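Local structure of putative pectin lyase (7CHU) at residues D363-Q368 against F386-I391; G373-N378 against I391-K396; N155-F160 against N184-V189; C146-I151 against D180-D185. The protein forms the tailspike of a thermophilic bacteriophage and probably recognises, and perhaps cleaves, host surface polysaccharide with a pectate-lyase-like beta-helix. All coordinates share one frame; numbering follows the deposited sequence.

Contact 1 of 4, residues D363-Q368 against F386-I391; sequences DGCSGQ and FCSDFI
Gln-368 and Ile-391 close one end of a contact between two successive turns of a parallel beta-helix, and Asp-363 and Cys-387 open it at the other. The two strands run the same way, and Asp-363 faces Cys-387 in a parallel bridge. Next to it Gly-364 N donates to Cys-387 O at 2.9 Å. Beyond this point a serine takes over from the backbone. Ser-388 OG stands beside its own backbone N (chi1 -53°) and accepts from Cys-365 N at 3.1 Å. Further on, the ring of Phe-390 packs its CZ on Cys-365 CB at 3.7 Å, while Cys-365 O lies above one face toward the rim. Phe-390 also touches Pro-376 and Phe-377 of the same chain, and Ile-391 packs on Leu-359 of the second subunit. After a weak bond from Asp-389 N to Cys-365 O, Ile-391 N donates to Gly-367 O at 3.2 Å. Gln-368 then runs extended across Ile-391. Its CB touches Ile-391 CD1, and CG meets both CG2 and CD1. CD lies 3.7 Å from Ile-391 CD1. At the tip OE1 stays beside CD1, and NE2 lies about equally near CG2 and CD1. The shortest polar link is Ser-366 OG to Asp-389 O, 2.6 Å, with the hydroxyl donating in the plane of the carbonyl.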
loop_
_atom_site.group_PDB
_atom_site.type_symbol
_atom_site.label_atom_id
_atom_site.label_comp_id
_atom_site.label_asym_id
_atom_site.label_seq_id
_atom_site.Cartn_x
_atom_site.Cartn_y
_atom_site.Cartn_z
ATOM N N ASP A 363 -1.447 -3.090 -15.863
ATOM C CA ASP A 363 0.002 -3.142 -15.748
ATOM C C ASP A 363 0.452 -4.046 -14.601
ATOM O O ASP A 363 -0.040 -3.924 -13.473
ATOM C CB ASP A 363 0.560 -1.730 -15.562
ATOM C CG ASP A 363 2.070 -1.717 -15.465
ATOM O OD1 ASP A 363 2.606 -1.204 -14.461
ATOM O OD2 ASP A 363 2.732 -2.245 -16.392
ATOM N N GLY A 364 1.403 -4.942 -14.885
ATOM C CA GLY A 364 1.915 -5.828 -13.853
ATOM C C GLY A 364 0.909 -6.816 -13.300
ATOM O O GLY A 364 1.083 -7.306 -12.179
ATOM N N CYS A 365 -0.147 -7.124 -14.045
ATOM C CA CYS A 365 -1.188 -8.023 -13.563
ATOM C C CYS A 365 -0.931 -9.433 -14.058
ATOM O O CYS A 365 -0.159 -9.652 -14.992
ATOM C CB CYS A 365 -2.583 -7.577 -14.032
ATOM S SG CYS A 365 -3.114 -5.962 -13.408
ATOM N N SER A 366 -1.606 -10.397 -13.438
ATOM C CA SER A 366 -1.570 -11.759 -13.954
ATOM C C SER A 366 -2.851 -12.450 -13.510
ATOM O O SER A 366 -3.744 -11.822 -12.925
ATOM C CB SER A 366 -0.303 -12.503 -13.506
ATOM O OG SER A 366 -0.067 -13.604 -14.378
ATOM N N GLY A 367 -2.969 -13.734 -13.837
ATOM C CA GLY A 367 -4.161 -14.466 -13.476
ATOM C C GLY A 367 -4.410 -15.637 -14.398
ATOM O O GLY A 367 -3.661 -15.886 -15.332
ATOM N N GLN A 368 -5.502 -16.345 -14.118
ATOM C CA GLN A 368 -5.797 -17.557 -14.855
ATOM C C GLN A 368 -7.298 -17.780 -14.885
ATOM O O GLN A 368 -8.008 -17.438 -13.934
ATOM C CB GLN A 368 -5.080 -18.770 -14.229
ATOM C CG GLN A 368 -5.000 -19.969 -15.189
ATOM C CD GLN A 368 -4.269 -21.147 -14.572
ATOM O OE1 GLN A 368 -3.887 -21.114 -13.397
ATOM N NE2 GLN A 368 -4.082 -22.202 -15.358
ATOM N N PHE A 386 -1.687 -1.774 -22.082
ATOM C CA PHE A 386 -1.459 -2.886 -21.169
ATOM C C PHE A 386 -0.008 -3.320 -21.226
ATOM O O PHE A 386 0.657 -3.214 -22.265
ATOM C CB PHE A 386 -2.369 -4.077 -21.464
ATOM C CG PHE A 386 -2.142 -4.695 -22.826
ATOM C CD1 PHE A 386 -2.888 -4.276 -23.920
ATOM C CD2 PHE A 386 -1.188 -5.706 -23.002
ATOM C CE1 PHE A 386 -2.683 -4.845 -25.187
ATOM C CE2 PHE A 386 -0.973 -6.285 -24.258
ATOM C CZ PHE A 386 -1.725 -5.855 -25.352
ATOM N N CYS A 387 0.471 -3.821 -20.093
ATOM C CA CYS A 387 1.823 -4.370 -19.981
ATOM C C CYS A 387 1.776 -5.370 -18.826
ATOM O O CYS A 387 2.044 -5.029 -17.673
ATOM C CB CYS A 387 2.877 -3.291 -19.736
ATOM S SG CYS A 387 4.605 -3.964 -19.569
ATOM N N SER A 388 1.433 -6.616 -19.152
ATOM C CA SER A 388 1.219 -7.662 -18.153
ATOM C C SER A 388 1.395 -9.025 -18.800
ATOM O O SER A 388 1.302 -9.161 -20.021
ATOM C CB SER A 388 -0.188 -7.607 -17.517
ATOM O OG SER A 388 -0.478 -6.329 -17.007
ATOM N N ASP A 389 1.591 -10.049 -17.971
ATOM C CA ASP A 389 1.759 -11.419 -18.474
ATOM C C ASP A 389 0.739 -12.328 -17.798
ATOM O O ASP A 389 0.904 -12.704 -16.631
ATOM C CB ASP A 389 3.181 -11.926 -18.245
ATOM C CG ASP A 389 3.521 -13.141 -19.116
ATOM O OD1 ASP A 389 2.623 -13.700 -19.778
ATOM O OD2 ASP A 389 4.703 -13.528 -19.130
ATOM N N PHE A 390 -0.307 -12.664 -18.540
ATOM C CA PHE A 390 -1.383 -13.531 -18.092
ATOM C C PHE A 390 -1.186 -14.939 -18.642
ATOM O O PHE A 390 -0.650 -15.125 -19.738
ATOM C CB PHE A 390 -2.749 -13.018 -18.564
ATOM C CG PHE A 390 -3.129 -11.647 -18.055
ATOM C CD1 PHE A 390 -2.917 -10.516 -18.830
ATOM C CD2 PHE A 390 -3.734 -11.488 -16.814
ATOM C CE1 PHE A 390 -3.302 -9.248 -18.386
ATOM C CE2 PHE A 390 -4.108 -10.213 -16.360
ATOM C CZ PHE A 390 -3.887 -9.104 -17.142
ATOM N N ILE A 391 -1.676 -15.929 -17.902
ATOM C CA ILE A 391 -1.705 -17.290 -18.423
ATOM C C ILE A 391 -2.720 -17.360 -19.559
ATOM O O ILE A 391 -3.869 -16.921 -19.415
ATOM C CB ILE A 391 -2.046 -18.277 -17.299
ATOM C CG1 ILE A 391 -0.891 -18.340 -16.283
ATOM C CG2 ILE A 391 -2.362 -19.666 -17.873
ATOM C CD1 ILE A 391 -1.246 -19.133 -15.013
HETATM O O HOH W 1 2.216 -9.268 -15.398
#

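Contact 2 of 4, residues G373-N378 against I391-K396; sequences GLAPFN and IGENRK
Ala-375, Pro-376 and Phe-377 meet Glu-393 and Arg-395 in order along the loop 373-378. Ala-375 comes first. Its CB lies 3.7 Å from Glu-393 OE1 and near the edge of the Arg-395 guanidinium. Pro-376 follows and crosses the Glu-393 side chain. Its CG touches Glu-393 CB at 3.7 Å, and its CD sits next to OE1. The proline therefore packs on the aliphatic part of the glutamate and reaches one carboxylate oxygen. Phe-377 comes next. The ring presents CE1 to one face of the guanidinium, 4.1 Å from Arg-395 CZ, with the two planes 42° apart. Phe-377 O also reaches Arg-395 NH2 through a water.

No direct hydrogen bond joins the two segments. The polar order lies within 391-396. Arg-395 grips Glu-393 side-on, with NE 2.9 Å from OE2 and NH2 3.2 Å from OE1. Both bonds meet the carboxylate from above its plane. Glu-393 OE2 also accepts from Arg-395 N at 2.8 Å, on its anti lone pair. Three bonds thus hold the carboxylate. Outside the segments, Arg-395 makes cation-pi contacts with Tyr-403 and Tyr-418, and its NH1 donates to Asn-379 OD1. A buried ion pair packed among aromatic rings here joins a beta-helix loop to the chain leading into the antiparallel strands. The arrangement marks the C-terminal end of the parallel beta-helix.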
loop_
_atom_site.group_PDB
_atom_site.type_symbol
_atom_site.label_atom_id
_atom_site.label_comp_id
_atom_site.label_asym_id
_atom_site.label_seq_id
_atom_site.Cartn_x
_atom_site.Cartn_y
_atom_site.Cartn_z
ATOM N N GLY A 373 -13.160 -19.044 -24.374
ATOM C CA GLY A 373 -13.029 -18.366 -25.659
ATOM C C GLY A 373 -12.851 -16.862 -25.598
ATOM O O GLY A 373 -12.901 -16.203 -26.643
ATOM N N LEU A 374 -12.648 -16.291 -24.407
ATOM C CA LEU A 374 -12.429 -14.856 -24.293
ATOM C C LEU A 374 -10.950 -14.601 -24.027
ATOM O O LEU A 374 -10.094 -15.311 -24.562
ATOM C CB LEU A 374 -13.318 -14.273 -23.187
ATOM C CG LEU A 374 -14.822 -14.599 -23.264
ATOM C CD1 LEU A 374 -15.553 -13.917 -22.124
ATOM C CD2 LEU A 374 -15.465 -14.231 -24.620
ATOM N N ALA A 375 -10.631 -13.633 -23.173
ATOM C CA ALA A 375 -9.240 -13.283 -22.926
ATOM C C ALA A 375 -9.182 -12.523 -21.611
ATOM O O ALA A 375 -10.231 -12.228 -21.020
ATOM C CB ALA A 375 -8.662 -12.444 -24.081
ATOM N N PRO A 376 -7.974 -12.201 -21.116
ATOM C CA PRO A 376 -7.889 -11.344 -19.917
ATOM C C PRO A 376 -8.604 -10.011 -20.085
ATOM O O PRO A 376 -9.234 -9.536 -19.133
ATOM C CB PRO A 376 -6.377 -11.156 -19.720
ATOM C CG PRO A 376 -5.757 -12.377 -20.322
ATOM C CD PRO A 376 -6.647 -12.740 -21.499
ATOM N N PHE A 377 -8.523 -9.396 -21.271
ATOM C CA PHE A 377 -9.211 -8.147 -21.574
ATOM C C PHE A 377 -9.750 -8.225 -22.996
ATOM O O PHE A 377 -9.332 -9.072 -23.800
ATOM C CB PHE A 377 -8.278 -6.939 -21.423
ATOM C CG PHE A 377 -6.937 -7.134 -22.071
ATOM C CD1 PHE A 377 -6.756 -6.824 -23.423
ATOM C CD2 PHE A 377 -5.863 -7.642 -21.346
ATOM C CE1 PHE A 377 -5.526 -6.991 -24.033
ATOM C CE2 PHE A 377 -4.623 -7.828 -21.952
ATOM C CZ PHE A 377 -4.460 -7.514 -23.302
ATOM N N ASN A 378 -10.701 -7.337 -23.298
ATOM C CA ASN A 378 -11.352 -7.327 -24.603
ATOM C C ASN A 378 -10.538 -6.478 -25.577
ATOM O O ASN A 378 -9.564 -5.824 -25.201
ATOM C CB ASN A 378 -12.782 -6.780 -24.479
ATOM C CG ASN A 378 -12.799 -5.346 -23.981
ATOM O OD1 ASN A 378 -12.023 -4.993 -23.096
ATOM N ND2 ASN A 378 -13.657 -4.511 -24.561
ATOM N N ILE A 391 -1.676 -15.929 -17.902
ATOM C CA ILE A 391 -1.705 -17.290 -18.423
ATOM C C ILE A 391 -2.720 -17.360 -19.559
ATOM O O ILE A 391 -3.869 -16.921 -19.415
ATOM C CB ILE A 391 -2.046 -18.277 -17.299
ATOM C CG1 ILE A 391 -0.891 -18.340 -16.283
ATOM C CG2 ILE A 391 -2.362 -19.666 -17.873
ATOM C CD1 ILE A 391 -1.246 -19.133 -15.013
ATOM N N GLY A 392 -2.302 -17.906 -20.698
ATOM C CA GLY A 392 -3.203 -18.044 -21.832
ATOM C C GLY A 392 -3.374 -16.808 -22.684
ATOM O O GLY A 392 -4.337 -16.736 -23.463
ATOM N N GLU A 393 -2.481 -15.826 -22.566
ATOM C CA GLU A 393 -2.537 -14.622 -23.383
ATOM C C GLU A 393 -1.146 -14.340 -23.945
ATOM O O GLU A 393 -0.178 -14.153 -23.191
ATOM C CB GLU A 393 -3.077 -13.429 -22.586
ATOM C CG GLU A 393 -3.008 -12.089 -23.322
ATOM C CD GLU A 393 -3.745 -12.081 -24.658
ATOM O OE1 GLU A 393 -4.990 -12.227 -24.659
ATOM O OE2 GLU A 393 -3.081 -11.918 -25.710
ATOM N N ASN A 394 -1.052 -14.327 -25.273
ATOM C CA ASN A 394 0.236 -14.133 -25.928
ATOM C C ASN A 394 0.668 -12.679 -25.918
ATOM O O ASN A 394 1.867 -12.407 -25.918
ATOM C CB ASN A 394 0.159 -14.623 -27.377
ATOM C CG ASN A 394 0.098 -16.125 -27.474
ATOM O OD1 ASN A 394 0.853 -16.823 -26.813
ATOM N ND2 ASN A 394 -0.815 -16.631 -28.291
ATOM N N ARG A 395 -0.278 -11.744 -25.981
ATOM C CA ARG A 395 0.085 -10.329 -26.011
ATOM C C ARG A 395 0.592 -9.890 -24.638
ATOM O O ARG A 395 -0.065 -10.134 -23.622
ATOM C CB ARG A 395 -1.110 -9.477 -26.432
ATOM C CG ARG A 395 -1.574 -9.732 -27.872
ATOM C CD ARG A 395 -2.934 -9.104 -28.134
ATOM N NE ARG A 395 -3.994 -9.807 -27.428
ATOM C CZ ARG A 395 -5.266 -9.405 -27.378
ATOM N NH1 ARG A 395 -5.648 -8.280 -27.988
ATOM N NH2 ARG A 395 -6.160 -10.137 -26.730
ATOM N N LYS A 396 1.777 -9.268 -24.610
ATOM C CA LYS A 396 2.423 -8.812 -23.379
ATOM C C LYS A 396 2.422 -7.304 -23.221
ATOM O O LYS A 396 2.183 -6.811 -22.123
ATOM C CB LYS A 396 3.877 -9.291 -23.298
ATOM C CG LYS A 396 4.093 -10.764 -23.691
ATOM C CD LYS A 396 3.265 -11.719 -22.831
ATOM C CE LYS A 396 3.610 -13.180 -23.146
ATOM N NZ LYS A 396 2.613 -14.103 -22.551
HETATM O O HOH W 2 -8.876 -9.297 -26.519
#

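Contact 3 of 4, residues N155-F160 against N184-V189; sequences NPVFEF and NDCIGV
Pro-156 and Ile-187 stand side by side in a parallel bridge between two turns of a pectate-lyase-like beta-helix. Both chains turn a corner here, one at Val-157 and Phe-158 and the other at Gly-188. Packing is close at and just before the corner. Pro-156 CA makes a CA-H...O contact with Ile-187 O at 3.1 Å. On the same side, Ile-187 sets its CB and CG2 against Pro-156 CB, with the two CB atoms 3.9 Å apart. At the corner itself Val-157 CB lies 3.3 Å from Gly-188 O. Val-157 N donates to Ile-187 O at 2.8 Å, and more weakly to Gly-188 O. Phe-158 N gives Gly-188 O a second weak bond, long at 3.4 Å but nearly straight. Val-157 CG2 lies beside its own backbone N and faces Cys-186 SG at 4.2 Å. The valine also packs on Ile-147, Ser-149 and Ile-179, so it is walled in by other strands of the coil. Past the corner, Val-189 CG1 meets Phe-160 CE1 at 4.2 Å. Phe-158 bridges to Val-189 through the backbone, but its ring leads away to Ile-128, Ile-130 and Met-177.

The loose side belongs to Asn-155 and Asp-185, both partly exposed. Asp-185 OD1 is taken by Asn-209 ND2. At this end the backbone still holds. Ile-187 N donates to Asn-155 O at 3.0 Å, coming from 49° above the plane of that carbonyl.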
loop_
_atom_site.group_PDB
_atom_site.type_symbol
_atom_site.label_atom_id
_atom_site.label_comp_id
_atom_site.label_asym_id
_atom_site.label_seq_id
_atom_site.Cartn_x
_atom_site.Cartn_y
_atom_site.Cartn_z
ATOM N N ASN A 155 -34.287 1.623 4.944
ATOM C CA ASN A 155 -33.499 2.692 5.540
ATOM C C ASN A 155 -32.147 2.174 6.011
ATOM O O ASN A 155 -31.973 0.973 6.228
ATOM C CB ASN A 155 -34.231 3.315 6.730
ATOM C CG ASN A 155 -35.120 4.491 6.324
ATOM O OD1 ASN A 155 -35.041 4.987 5.200
ATOM N ND2 ASN A 155 -35.972 4.932 7.242
ATOM N N PRO A 156 -31.179 3.068 6.195
ATOM C CA PRO A 156 -29.891 2.654 6.763
ATOM C C PRO A 156 -29.965 2.501 8.275
ATOM O O PRO A 156 -30.836 3.067 8.934
ATOM C CB PRO A 156 -28.943 3.791 6.370
ATOM C CG PRO A 156 -29.830 4.978 6.131
ATOM C CD PRO A 156 -31.129 4.427 5.620
ATOM N N VAL A 157 -29.040 1.694 8.810
ATOM C CA VAL A 157 -28.880 1.599 10.260
ATOM C C VAL A 157 -28.279 2.892 10.791
ATOM O O VAL A 157 -28.821 3.523 11.707
ATOM C CB VAL A 157 -28.011 0.384 10.636
ATOM C CG1 VAL A 157 -27.864 0.286 12.141
ATOM C CG2 VAL A 157 -28.617 -0.888 10.123
ATOM N N PHE A 158 -27.169 3.328 10.190
ATOM C CA PHE A 158 -26.550 4.616 10.487
ATOM C C PHE A 158 -26.610 5.464 9.227
ATOM O O PHE A 158 -26.003 5.102 8.214
ATOM C CB PHE A 158 -25.087 4.457 10.919
ATOM C CG PHE A 158 -24.905 3.820 12.256
ATOM C CD1 PHE A 158 -25.529 4.342 13.385
ATOM C CD2 PHE A 158 -24.074 2.717 12.397
ATOM C CE1 PHE A 158 -25.335 3.759 14.628
ATOM C CE2 PHE A 158 -23.876 2.134 13.634
ATOM C CZ PHE A 158 -24.506 2.645 14.749
ATOM N N GLU A 159 -27.267 6.624 9.316
ATOM C CA GLU A 159 -27.304 7.606 8.240
ATOM C C GLU A 159 -26.430 8.798 8.624
ATOM O O GLU A 159 -26.749 9.523 9.578
ATOM C CB GLU A 159 -28.748 8.057 7.958
ATOM C CG GLU A 159 -28.871 8.944 6.707
ATOM C CD GLU A 159 -30.269 9.602 6.523
ATOM O OE1 GLU A 159 -30.933 9.957 7.523
ATOM O OE2 GLU A 159 -30.698 9.792 5.365
ATOM N N PHE A 160 -25.350 9.018 7.867
ATOM C CA PHE A 160 -24.518 10.214 7.967
ATOM C C PHE A 160 -24.909 11.115 6.804
ATOM O O PHE A 160 -24.701 10.750 5.645
ATOM C CB PHE A 160 -23.013 9.898 7.887
ATOM C CG PHE A 160 -22.465 9.042 9.015
ATOM C CD1 PHE A 160 -22.636 7.662 9.001
ATOM C CD2 PHE A 160 -21.744 9.618 10.065
ATOM C CE1 PHE A 160 -22.118 6.875 10.021
ATOM C CE2 PHE A 160 -21.221 8.845 11.087
ATOM C CZ PHE A 160 -21.424 7.466 11.070
ATOM N N ASN A 184 -32.193 -8.528 6.717
ATOM C CA ASN A 184 -33.325 -7.636 6.545
ATOM C C ASN A 184 -33.071 -6.625 5.429
ATOM O O ASN A 184 -31.932 -6.380 5.018
ATOM C CB ASN A 184 -33.630 -6.912 7.850
ATOM C CG ASN A 184 -34.098 -7.862 8.926
ATOM O OD1 ASN A 184 -33.594 -7.864 10.051
ATOM N ND2 ASN A 184 -35.049 -8.691 8.579
ATOM N N ASP A 185 -34.159 -6.026 4.943
ATOM C CA ASP A 185 -34.070 -4.990 3.905
ATOM C C ASP A 185 -33.713 -3.656 4.555
ATOM O O ASP A 185 -34.566 -2.794 4.812
ATOM C CB ASP A 185 -35.364 -4.888 3.111
ATOM C CG ASP A 185 -35.265 -3.898 1.968
ATOM O OD1 ASP A 185 -34.164 -3.349 1.704
ATOM O OD2 ASP A 185 -36.304 -3.663 1.328
ATOM N N CYS A 186 -32.415 -3.493 4.822
ATOM C CA CYS A 186 -31.846 -2.264 5.365
ATOM C C CYS A 186 -30.501 -2.016 4.696
ATOM O O CYS A 186 -29.865 -2.946 4.196
ATOM C CB CYS A 186 -31.694 -2.319 6.892
ATOM S SG CYS A 186 -30.486 -3.559 7.462
ATOM N N ILE A 187 -30.093 -0.747 4.646
ATOM C CA ILE A 187 -28.730 -0.360 4.300
ATOM C C ILE A 187 -27.906 -0.405 5.587
ATOM O O ILE A 187 -28.397 -0.027 6.647
ATOM C CB ILE A 187 -28.708 1.042 3.659
ATOM C CG1 ILE A 187 -29.471 1.031 2.317
ATOM C CG2 ILE A 187 -27.245 1.562 3.496
ATOM C CD1 ILE A 187 -29.879 2.417 1.835
ATOM N N GLY A 188 -26.673 -0.894 5.515
ATOM C CA GLY A 188 -25.879 -0.927 6.728
ATOM C C GLY A 188 -25.484 0.462 7.154
ATOM O O GLY A 188 -25.819 0.914 8.254
ATOM N N VAL A 189 -24.782 1.166 6.274
ATOM C CA VAL A 189 -24.281 2.506 6.550
ATOM C C VAL A 189 -24.520 3.332 5.305
ATOM O O VAL A 189 -24.198 2.888 4.194
ATOM C CB VAL A 189 -22.775 2.510 6.899
ATOM C CG1 VAL A 189 -22.251 3.946 7.020
ATOM C CG2 VAL A 189 -22.502 1.692 8.154
#

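Contact 4 of 4, residues C146-I151 against D180-D185; sequences CIKSTI and DGQNND
Gln-182 lays its amide against Lys-148 and Ser-149. Lys-148 CB lies 3.7 Å from Gln-182 NE2, and Lys-148 CD comes near OE1. The two side chains cross at about a right angle. At the edge, Gln-182 NE2 points an N-H in its own plane to Ser-149 O at 2.7 Å. That carbonyl is met from above, 60° out of its plane. The Asp-180 carboxylate is the second flat group. Lys-148 NZ approaches OD2 on the anti side at 3.0 Å and forms a salt bridge. The lysine chain bends at chi2 (-91°), which places CD 3.6 Å from the same OD2. Asp-180 OD1 accepts from Gln-182 N above the carboxylate plane, which makes an Asx turn. One carboxylate thus ties the lysine of one strand to the turn that follows its own.

The backbone sets the register. Asp-180 N donates to Ile-147 O at 2.8 Å, and Ser-149 N donates to Asp-180 O at 2.9 Å. Lys-148 and Asp-180 therefore pair as a parallel bridge. Both chains then leave the strands. Gly-181 to Asn-184 form a type I' turn, and Ser-149 OG accepts from Ile-151 N in an ST turn.

Strand 145-149 lies between strands 120-124 and 177-180, all parallel in this beta-helix. Ile-147 packs on Val-157 and Phe-158 of strand 156-160, and Lys-148 touches Ser-109 of the second subunit.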
loop_
_atom_site.group_PDB
_atom_site.type_symbol
_atom_site.label_atom_id
_atom_site.label_comp_id
_atom_site.label_asym_id
_atom_site.label_seq_id
_atom_site.Cartn_x
_atom_site.Cartn_y
_atom_site.Cartn_z
ATOM N N CYS A 146 -21.550 -5.079 18.144
ATOM C CA CYS A 146 -22.332 -5.454 16.968
ATOM C C CYS A 146 -23.723 -4.823 17.023
ATOM O O CYS A 146 -24.490 -5.070 17.961
ATOM C CB CYS A 146 -22.434 -6.974 16.857
ATOM S SG CYS A 146 -23.326 -7.535 15.346
ATOM N N ILE A 147 -24.050 -4.024 16.013
ATOM C CA ILE A 147 -25.388 -3.456 15.869
ATOM C C ILE A 147 -26.228 -4.449 15.074
ATOM O O ILE A 147 -25.853 -4.830 13.959
ATOM C CB ILE A 147 -25.325 -2.089 15.171
ATOM C CG1 ILE A 147 -24.216 -1.187 15.768
ATOM C CG2 ILE A 147 -26.677 -1.410 15.196
ATOM C CD1 ILE A 147 -24.355 -0.829 17.247
ATOM N N LYS A 148 -27.319 -4.930 15.669
ATOM C CA LYS A 148 -28.209 -5.904 15.049
ATOM C C LYS A 148 -29.470 -5.196 14.563
ATOM O O LYS A 148 -30.305 -4.778 15.369
ATOM C CB LYS A 148 -28.569 -7.023 16.021
ATOM C CG LYS A 148 -27.356 -7.830 16.492
ATOM C CD LYS A 148 -27.049 -9.028 15.635
ATOM C CE LYS A 148 -26.000 -9.925 16.306
ATOM N NZ LYS A 148 -25.592 -11.052 15.412
ATOM N N SER A 149 -29.624 -5.082 13.253
ATOM C CA SER A 149 -30.745 -4.328 12.690
ATOM C C SER A 149 -31.980 -5.197 12.552
ATOM O O SER A 149 -31.893 -6.355 12.135
ATOM C CB SER A 149 -30.378 -3.777 11.312
ATOM O OG SER A 149 -31.411 -2.943 10.801
ATOM N N THR A 150 -33.145 -4.616 12.842
ATOM C CA THR A 150 -34.417 -5.193 12.423
ATOM C C THR A 150 -35.118 -4.303 11.412
ATOM O O THR A 150 -36.314 -4.481 11.164
ATOM C CB THR A 150 -35.354 -5.422 13.613
ATOM O OG1 THR A 150 -35.811 -4.152 14.095
ATOM C CG2 THR A 150 -34.644 -6.183 14.744
ATOM N N ILE A 151 -34.409 -3.323 10.858
ATOM C CA ILE A 151 -35.000 -2.406 9.891
ATOM C C ILE A 151 -35.305 -3.150 8.594
ATOM O O ILE A 151 -34.443 -3.841 8.034
ATOM C CB ILE A 151 -34.052 -1.225 9.645
ATOM C CG1 ILE A 151 -33.821 -0.457 10.949
ATOM C CG2 ILE A 151 -34.558 -0.336 8.523
ATOM C CD1 ILE A 151 -32.814 0.661 10.791
ATOM N N ASP A 180 -24.829 -5.539 11.500
ATOM C CA ASP A 180 -25.354 -6.818 11.019
ATOM C C ASP A 180 -26.827 -6.623 10.666
ATOM O O ASP A 180 -27.667 -6.440 11.562
ATOM C CB ASP A 180 -25.162 -7.901 12.080
ATOM C CG ASP A 180 -25.748 -9.255 11.681
ATOM O OD1 ASP A 180 -26.345 -9.403 10.573
ATOM O OD2 ASP A 180 -25.614 -10.189 12.508
ATOM N N GLY A 181 -27.132 -6.668 9.354
ATOM C CA GLY A 181 -28.487 -6.435 8.866
ATOM C C GLY A 181 -29.438 -7.595 9.064
ATOM O O GLY A 181 -30.646 -7.437 8.846
ATOM N N GLN A 182 -28.916 -8.752 9.481
ATOM C CA GLN A 182 -29.715 -9.950 9.762
ATOM C C GLN A 182 -30.570 -10.344 8.557
ATOM O O GLN A 182 -31.671 -10.878 8.709
ATOM C CB GLN A 182 -30.580 -9.773 11.017
ATOM C CG GLN A 182 -29.769 -9.359 12.270
ATOM C CD GLN A 182 -30.574 -9.433 13.559
ATOM O OE1 GLN A 182 -30.498 -10.427 14.267
ATOM N NE2 GLN A 182 -31.319 -8.367 13.891
ATOM N N ASN A 183 -30.056 -10.081 7.351
ATOM C CA ASN A 183 -30.744 -10.384 6.095
ATOM C C ASN A 183 -32.019 -9.577 5.922
ATOM O O ASN A 183 -32.836 -9.887 5.049
ATOM C CB ASN A 183 -31.041 -11.878 5.967
ATOM C CG ASN A 183 -29.772 -12.702 5.891
ATOM O OD1 ASN A 183 -29.585 -13.653 6.645
ATOM N ND2 ASN A 183 -28.875 -12.304 5.010
ATOM N N ASN A 184 -32.193 -8.528 6.717
ATOM C CA ASN A 184 -33.325 -7.636 6.545
ATOM C C ASN A 184 -33.071 -6.625 5.429
ATOM O O ASN A 184 -31.932 -6.380 5.018
ATOM C CB ASN A 184 -33.630 -6.912 7.850
ATOM C CG ASN A 184 -34.098 -7.862 8.926
ATOM O OD1 ASN A 184 -33.594 -7.864 10.051
ATOM N ND2 ASN A 184 -35.049 -8.691 8.579
ATOM N N ASP A 185 -34.159 -6.026 4.943
ATOM C CA ASP A 185 -34.070 -4.990 3.905
ATOM C C ASP A 185 -33.713 -3.656 4.555
ATOM O O ASP A 185 -34.566 -2.794 4.812
ATOM C CB ASP A 185 -35.364 -4.888 3.111
ATOM C CG ASP A 185 -35.265 -3.898 1.968
ATOM O OD1 ASP A 185 -34.164 -3.349 1.704
ATOM O OD2 ASP A 185 -36.304 -3.663 1.328
#

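The contacts form two pairs on opposite sides of the chain's centre. Contacts 4 and 3 come first in sequence. Their centres are 8 Å apart, they share Asn-184 and Asp-185, and their strands 145-149 and 156-160 follow each other in the chain. Contacts 1 and 2 have centres 9 Å apart. They share Ile-391, and strands 385-387 and 395-396 are likewise consecutive. The centres of contacts 1 and 3 lie about 38 Å apart, with no touch. Contacts 3 and 4 thus link early turns of the beta-helix. Contact 1 joins its last turns, and contact 2 ties them to the chain that leaves it. Contacts 1, 2 and 4 also touch the second subunit of the trimer.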